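Local coordinates for Z-ring associated protein G (Haemophilus ducreyi, PDB 6UN9) that is probably involved in cell division, cell envelope biogenesis and cell shape maintenance, its tetrameric helical coiled coil likely linking the Z-ring to the septal peptidoglycan-synthesizing complexes, at residues Gln37-Glu40 with Arg41-Glu44; Gln66-Glu69 with Gln70-Glu74. The protein carries 2 engineered substitutions. All blocks are in the same frame, centred on the assembly; numbering follows the deposited sequence.

Interaction 1 of 2, residues Gln37-Glu40 with Arg41-Glu44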
ATOM      1  N   GLN A  37      -8.744 -24.699   7.582  1.00 88.93           N
ATOM      2  CA  GLN A  37      -7.332 -24.620   7.258  1.00 88.27           C
ATOM      3  C   GLN A  37      -7.076 -23.932   5.915  1.00 95.34           C
ATOM      4  O   GLN A  37      -5.939 -23.959   5.426  1.00 91.56           O
ATOM      5  CB  GLN A  37      -6.690 -26.012   7.301  1.00 80.75           C
ATOM      6  CG  GLN A  37      -6.897 -26.883   6.077  1.00 91.28           C
ATOM      7  CD  GLN A  37      -6.110 -28.181   6.170  1.00109.23           C
ATOM      8  OE1 GLN A  37      -6.030 -28.797   7.237  1.00118.53           O
ATOM      9  NE2 GLN A  37      -5.519 -28.599   5.055  1.00104.00           N
ATOM     10  N   GLN A  38      -8.095 -23.316   5.307  1.00 74.27           N
ATOM     11  CA  GLN A  38      -7.844 -22.364   4.241  1.00 68.38           C
ATOM     12  C   GLN A  38      -8.257 -20.958   4.633  1.00 80.26           C
ATOM     13  O   GLN A  38      -8.117 -20.035   3.821  1.00 83.85           O
ATOM     14  CB  GLN A  38      -8.510 -22.791   2.924  1.00 68.06           C
ATOM     15  CG  GLN A  38     -10.016 -22.908   2.908  1.00 98.49           C
ATOM     16  CD  GLN A  38     -10.536 -23.725   1.696  1.00102.42           C
ATOM     17  OE1 GLN A  38      -9.753 -24.231   0.866  1.00 90.64           O
ATOM     18  NE2 GLN A  38     -11.868 -23.866   1.608  1.00 86.69           N
ATOM     19  N   LEU A  39      -8.755 -20.775   5.858  1.00 81.59           N
ATOM     20  CA  LEU A  39      -8.708 -19.469   6.504  1.00 76.66           C
ATOM     21  C   LEU A  39      -7.344 -19.252   7.147  1.00 78.08           C
ATOM     22  O   LEU A  39      -6.718 -18.203   6.963  1.00 83.52           O
ATOM     23  CB  LEU A  39      -9.816 -19.350   7.554  1.00 68.60           C
ATOM     24  CG  LEU A  39     -11.053 -18.528   7.217  1.00 72.35           C
ATOM     25  CD1 LEU A  39     -11.756 -18.209   8.505  1.00 68.77           C
ATOM     26  CD2 LEU A  39     -10.735 -17.225   6.449  1.00 73.35           C
ATOM     27  N   GLU A  40      -6.865 -20.253   7.893  1.00 81.41           N
ATOM     28  CA  GLU A  40      -5.523 -20.193   8.457  1.00 89.83           C
ATOM     29  C   GLU A  40      -4.480 -19.941   7.380  1.00 85.65           C
ATOM     30  O   GLU A  40      -3.452 -19.324   7.658  1.00 80.91           O
ATOM     31  CB  GLU A  40      -5.209 -21.484   9.228  1.00 99.02           C
ATOM     32  CG  GLU A  40      -5.619 -21.417  10.712  1.00126.33           C
ATOM     33  CD  GLU A  40      -5.624 -22.767  11.437  1.00137.47           C
ATOM     34  OE1 GLU A  40      -6.122 -22.810  12.592  1.00132.51           O
ATOM     35  OE2 GLU A  40      -5.140 -23.771  10.863  1.00136.32           O
ATOM     36  N   ARG A  41      -4.729 -20.404   6.150  1.00 91.40           N
ATOM     37  CA  ARG A  41      -3.815 -20.124   5.047  1.00 89.97           C
ATOM     38  C   ARG A  41      -3.950 -18.679   4.583  1.00 91.88           C
ATOM     39  O   ARG A  41      -2.960 -18.047   4.201  1.00 91.34           O
ATOM     40  CB  ARG A  41      -4.073 -21.101   3.890  1.00 87.78           C
ATOM     41  CG  ARG A  41      -3.700 -20.621   2.482  1.00108.11           C
ATOM     42  CD  ARG A  41      -2.178 -20.562   2.244  1.00123.99           C
ATOM     43  NE  ARG A  41      -1.835 -20.728   0.829  1.00126.09           N
ATOM     44  CZ  ARG A  41      -1.497 -21.892   0.273  1.00117.46           C
ATOM     45  NH1 ARG A  41      -1.443 -22.995   1.014  1.00116.20           N
ATOM     46  NH2 ARG A  41      -1.206 -21.960  -1.021  1.00108.42           N
ATOM     47  N   HIS A  42      -5.161 -18.133   4.641  1.00 79.26           N
ATOM     48  CA  HIS A  42      -5.404 -16.820   4.074  1.00 67.90           C
ATOM     49  C   HIS A  42      -4.865 -15.710   4.962  1.00 71.95           C
ATOM     50  O   HIS A  42      -4.215 -14.791   4.466  1.00 77.45           O
ATOM     51  CB  HIS A  42      -6.891 -16.663   3.830  1.00 67.44           C
ATOM     52  CG  HIS A  42      -7.359 -15.247   3.764  1.00 67.16           C
ATOM     53  ND1 HIS A  42      -7.568 -14.590   2.572  1.00 66.71           N
ATOM     54  CD2 HIS A  42      -7.707 -14.378   4.745  1.00 70.35           C
ATOM     55  CE1 HIS A  42      -8.020 -13.372   2.823  1.00 73.01           C
ATOM     56  NE2 HIS A  42      -8.113 -13.219   4.132  1.00 67.03           N
ATOM     57  N   PHE A  43      -5.106 -15.782   6.266  1.00 68.68           N
ATOM     58  CA  PHE A  43      -4.542 -14.815   7.191  1.00 69.19           C
ATOM     59  C   PHE A  43      -3.054 -15.007   7.424  1.00 74.90           C
ATOM     60  O   PHE A  43      -2.424 -14.137   8.029  1.00 89.40           O
ATOM     61  CB  PHE A  43      -5.273 -14.865   8.534  1.00 69.70           C
ATOM     62  CG  PHE A  43      -6.655 -14.329   8.467  1.00 69.29           C
ATOM     63  CD1 PHE A  43      -6.873 -12.987   8.268  1.00 69.10           C
ATOM     64  CD2 PHE A  43      -7.748 -15.175   8.566  1.00103.92           C
ATOM     65  CE1 PHE A  43      -8.137 -12.481   8.179  1.00 68.87           C
ATOM     66  CE2 PHE A  43      -9.034 -14.678   8.483  1.00102.56           C
ATOM     67  CZ  PHE A  43      -9.226 -13.324   8.285  1.00104.80           C
ATOM     68  N   GLU A  44      -2.465 -16.104   6.972  1.00 69.99           N
ATOM     69  CA  GLU A  44      -1.022 -16.158   7.110  1.00 70.72           C
ATOM     70  C   GLU A  44      -0.338 -15.608   5.872  1.00 78.83           C
ATOM     71  O   GLU A  44       0.652 -14.888   5.987  1.00 79.95           O
ATOM     72  CB  GLU A  44      -0.549 -17.582   7.396  1.00 71.38           C
ATOM     73  CG  GLU A  44       0.697 -17.601   8.285  1.00 98.73           C
ATOM     74  CD  GLU A  44       1.115 -18.985   8.777  1.00107.62           C
ATOM     75  OE1 GLU A  44       0.332 -19.960   8.645  1.00117.16           O
ATOM     76  OE2 GLU A  44       2.245 -19.089   9.310  1.00102.41           O
TER

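Interaction 2 of 2, residues Gln66-Glu69 with Gln70-Glu74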
ATOM      1  N   GLN A  66      14.516  12.149   4.488  1.00100.27           N
ATOM      2  CA  GLN A  66      15.823  12.765   4.330  1.00 84.60           C
ATOM      3  C   GLN A  66      15.855  13.731   3.149  1.00 89.38           C
ATOM      4  O   GLN A  66      16.196  14.901   3.338  1.00113.11           O
ATOM      5  CB  GLN A  66      16.917  11.690   4.225  1.00 88.02           C
ATOM      6  CG  GLN A  66      16.600  10.489   3.344  1.00 95.47           C
ATOM      7  CD  GLN A  66      17.083   9.151   3.945  1.00 99.17           C
ATOM      8  OE1 GLN A  66      17.445   9.076   5.122  1.00103.79           O
ATOM      9  NE2 GLN A  66      17.072   8.091   3.130  1.00 89.98           N
ATOM     10  N   ASN A  67      15.460  13.294   1.944  1.00 74.94           N
ATOM     11  CA  ASN A  67      15.458  14.201   0.787  1.00 74.05           C
ATOM     12  C   ASN A  67      14.628  15.468   0.992  1.00 85.35           C
ATOM     13  O   ASN A  67      14.696  16.373   0.151  1.00 86.66           O
ATOM     14  CB  ASN A  67      14.961  13.516  -0.477  1.00 72.78           C
ATOM     15  CG  ASN A  67      16.024  12.678  -1.135  1.00 73.95           C
ATOM     16  OD1 ASN A  67      16.075  12.562  -2.364  1.00 74.95           O
ATOM     17  ND2 ASN A  67      16.895  12.091  -0.323  1.00 74.29           N
ATOM     18  N   SER A  68      13.847  15.574   2.062  1.00 88.35           N
ATOM     19  CA  SER A  68      13.198  16.855   2.301  1.00 85.34           C
ATOM     20  C   SER A  68      14.020  17.727   3.241  1.00111.52           C
ATOM     21  O   SER A  68      14.126  18.944   3.040  1.00118.70           O
ATOM     22  CB  SER A  68      11.795  16.648   2.861  1.00 73.86           C
ATOM     23  OG  SER A  68      11.150  17.888   3.074  1.00 73.97           O
ATOM     24  N   GLU A  69      14.618  17.129   4.263  1.00111.81           N
ATOM     25  CA  GLU A  69      15.542  17.879   5.098  1.00115.69           C
ATOM     26  C   GLU A  69      16.921  18.005   4.463  1.00106.26           C
ATOM     27  O   GLU A  69      17.793  18.659   5.043  1.00 92.12           O
ATOM     28  CB  GLU A  69      15.653  17.234   6.484  1.00121.31           C
ATOM     29  CG  GLU A  69      15.381  18.199   7.641  1.00133.27           C
ATOM     30  CD  GLU A  69      16.636  18.558   8.436  1.00150.84           C
ATOM     31  OE1 GLU A  69      17.719  18.742   7.829  1.00153.94           O
ATOM     32  OE2 GLU A  69      16.537  18.654   9.680  1.00154.46           O
ATOM     33  N   GLN A  70      17.142  17.413   3.288  1.00 99.60           N
ATOM     34  CA  GLN A  70      18.442  17.490   2.640  1.00102.00           C
ATOM     35  C   GLN A  70      18.442  18.267   1.336  1.00 98.20           C
ATOM     36  O   GLN A  70      19.516  18.459   0.762  1.00107.61           O
ATOM     37  CB  GLN A  70      19.005  16.085   2.378  1.00100.24           C
ATOM     38  CG  GLN A  70      19.473  15.387   3.639  1.00113.60           C
ATOM     39  CD  GLN A  70      20.704  14.533   3.418  1.00121.23           C
ATOM     40  OE1 GLN A  70      21.026  14.162   2.291  1.00122.65           O
ATOM     41  NE2 GLN A  70      21.406  14.222   4.502  1.00123.03           N
ATOM     42  N   LEU A  71      17.286  18.696   0.836  1.00 81.44           N
ATOM     43  CA  LEU A  71      17.242  19.582  -0.319  1.00 74.73           C
ATOM     44  C   LEU A  71      16.624  20.925   0.021  1.00 74.76           C
ATOM     45  O   LEU A  71      16.570  21.807  -0.843  1.00 89.48           O
ATOM     46  CB  LEU A  71      16.488  18.929  -1.489  1.00 73.28           C
ATOM     47  CG  LEU A  71      17.232  17.907  -2.370  1.00 73.09           C
ATOM     48  CD1 LEU A  71      17.785  16.785  -1.552  1.00 74.02           C
ATOM     49  CD2 LEU A  71      16.366  17.340  -3.473  1.00 71.79           C
ATOM     50  N   LEU A  72      16.195  21.108   1.270  1.00 77.70           N
ATOM     51  CA  LEU A  72      15.544  22.333   1.736  1.00103.79           C
ATOM     52  C   LEU A  72      16.144  22.723   3.081  1.00111.37           C
ATOM     53  O   LEU A  72      15.449  22.764   4.098  1.00 95.96           O
ATOM     54  CB  LEU A  72      14.029  22.142   1.859  1.00109.38           C
ATOM     55  CG  LEU A  72      13.091  21.650   0.745  1.00 91.20           C
ATOM     56  CD1 LEU A  72      11.652  21.619   1.267  1.00 77.78           C
ATOM     57  CD2 LEU A  72      13.178  22.524  -0.500  1.00 93.78           C
ATOM     58  N   PRO A  73      17.435  23.043   3.116  1.00131.58           N
ATOM     59  CA  PRO A  73      18.137  23.133   4.408  1.00143.99           C
ATOM     60  C   PRO A  73      17.578  24.218   5.318  1.00137.62           C
ATOM     61  O   PRO A  73      17.115  23.937   6.430  1.00135.46           O
ATOM     62  CB  PRO A  73      19.586  23.440   4.005  1.00148.35           C
ATOM     63  CG  PRO A  73      19.636  23.261   2.512  1.00143.64           C
ATOM     64  CD  PRO A  73      18.273  23.507   2.000  1.00135.69           C
ATOM     65  N   GLU A  74      17.612  25.465   4.847  1.00133.99           N
ATOM     66  CA  GLU A  74      17.042  26.549   5.635  1.00139.13           C
ATOM     67  C   GLU A  74      15.545  26.351   5.849  1.00133.55           C
ATOM     68  O   GLU A  74      15.019  26.722   6.906  1.00137.93           O
ATOM     69  CB  GLU A  74      17.327  27.902   4.963  1.00138.84           C
TER

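Interaction 1 of 2, residues Gln37-Glu40 with Arg41-Glu44
Leu39 O is gripped by two backbone amides from the residues that follow it. The bond from Phe43 N is 3.0 Å long and straight, 167° at the hydrogen, and the amide lies nearly on the line of the carbonyl; this is the i to i+4 bond of an alpha-helix. His42 N also reaches Leu39 O, at 2.8 Å, but the bond is bent to 125° and weak. The pair lies where the chain passes from the loop 38-41 into helix 42-69.

The side chains of Leu39 and Phe43, four residues apart, point the same way and lie alongside each other, the leucine methyl CD2 resting 3.7 Å from the ring carbon CE2 of the phenylalanine. Phe43 holds its ring back toward the leucine because CG stands beside the backbone N, chi1 -70°, whereas the CG of His42 lies anti to its own backbone N. The two torsions bring the rings together: His42 CD2 stands 3.7 Å above the Phe43 ring plane, over its centre, and Phe43 CD2 lies at the His42 edge, in plane. His42 keeps its CB 3.6 Å from Gln38 O. Glu44, an exposed residue as suits its charge, passes its CB 3.4 Å from Glu40 O. Branched and aromatic groups face inward, where His42 NE2 is hydrogen-bonded to His42 of the fourth subunit and Leu39 packs on Leu39 of that same subunit. The second subunit brings Phe64 to the His42 ring. The contact therefore joins helix 16-37 to helix 42-69 through a short loop within the predicted coiled coil, its buried side set against the other three subunits, the third giving His63, whose NE2 is hydrogen-bonded to His42 O.

Interaction 2 of 2, residues Gln66-Glu69 with Gln70-Glu74
With CG beside the backbone N in both Leu71 (chi1 -80°) and Leu72 (chi1 -55°), the two leucines set their carbons near carbonyls of the last turn of the helix. Leu71 turns its end back, laying its methyl CD1 3.6 Å from Asn67 O, and its CB approaches the same carbonyl. Leu72 meets Ser68 O mainly through CB, at 3.4 Å, while its CD1 comes to 4.2 Å from Ser68 OG, a loose approach of a methyl to a hydroxyl. Gln70 behaves likewise, with CB 3.2 Å from Gln66 O, so three successive carbonyls at the end of the helix meet aliphatic carbons of the residues four places on.

The backbone bonds here are poor. Gln70 N reaches Gln66 O at 2.7 Å, but an angle of 117° at the hydrogen makes the bond weak, and Leu72 N to Ser68 O is long as well as weak at 3.5 Å. Regular helical bonding is fading as the chain leaves helix 42-69. Glutamine and glutamate fit the exposed side; Leu71 packs on Leu39 of the second and of the third subunit, Leu72 on Leu39 of the second. A hydrogen bond to Gln77 of the returning chain gives the buried hydroxyl of Ser68 a partner, and Asn67 OD1 makes a weak one to His42 ND1 of the third subunit. Chemically, then, the end of the helix has weak backbone bonds; the aliphatic carbons beside its carbonyls are no substitute for hydrogen bonds, and the apolar surface of the leucines is used between subunits.

Both contacts lie at the ends of helix 42-69: interaction 1 at its start, where the chain enters from helix 16-37, and interaction 2 at its finish. Within one chain they are far apart, their centres about 44 Å and their nearest atoms about 28 Å from each other. The tetramer brings the two kinds of site together, since residues 37-44 of one chain meet residues from the 66-74 region of others: Phe43 packs on Ser68 of the second subunit and Gln38 on Leu71 of the third. The beginning of the long helix thus meets the ends of others, as expected of a homotetramer whose helices pack along one another.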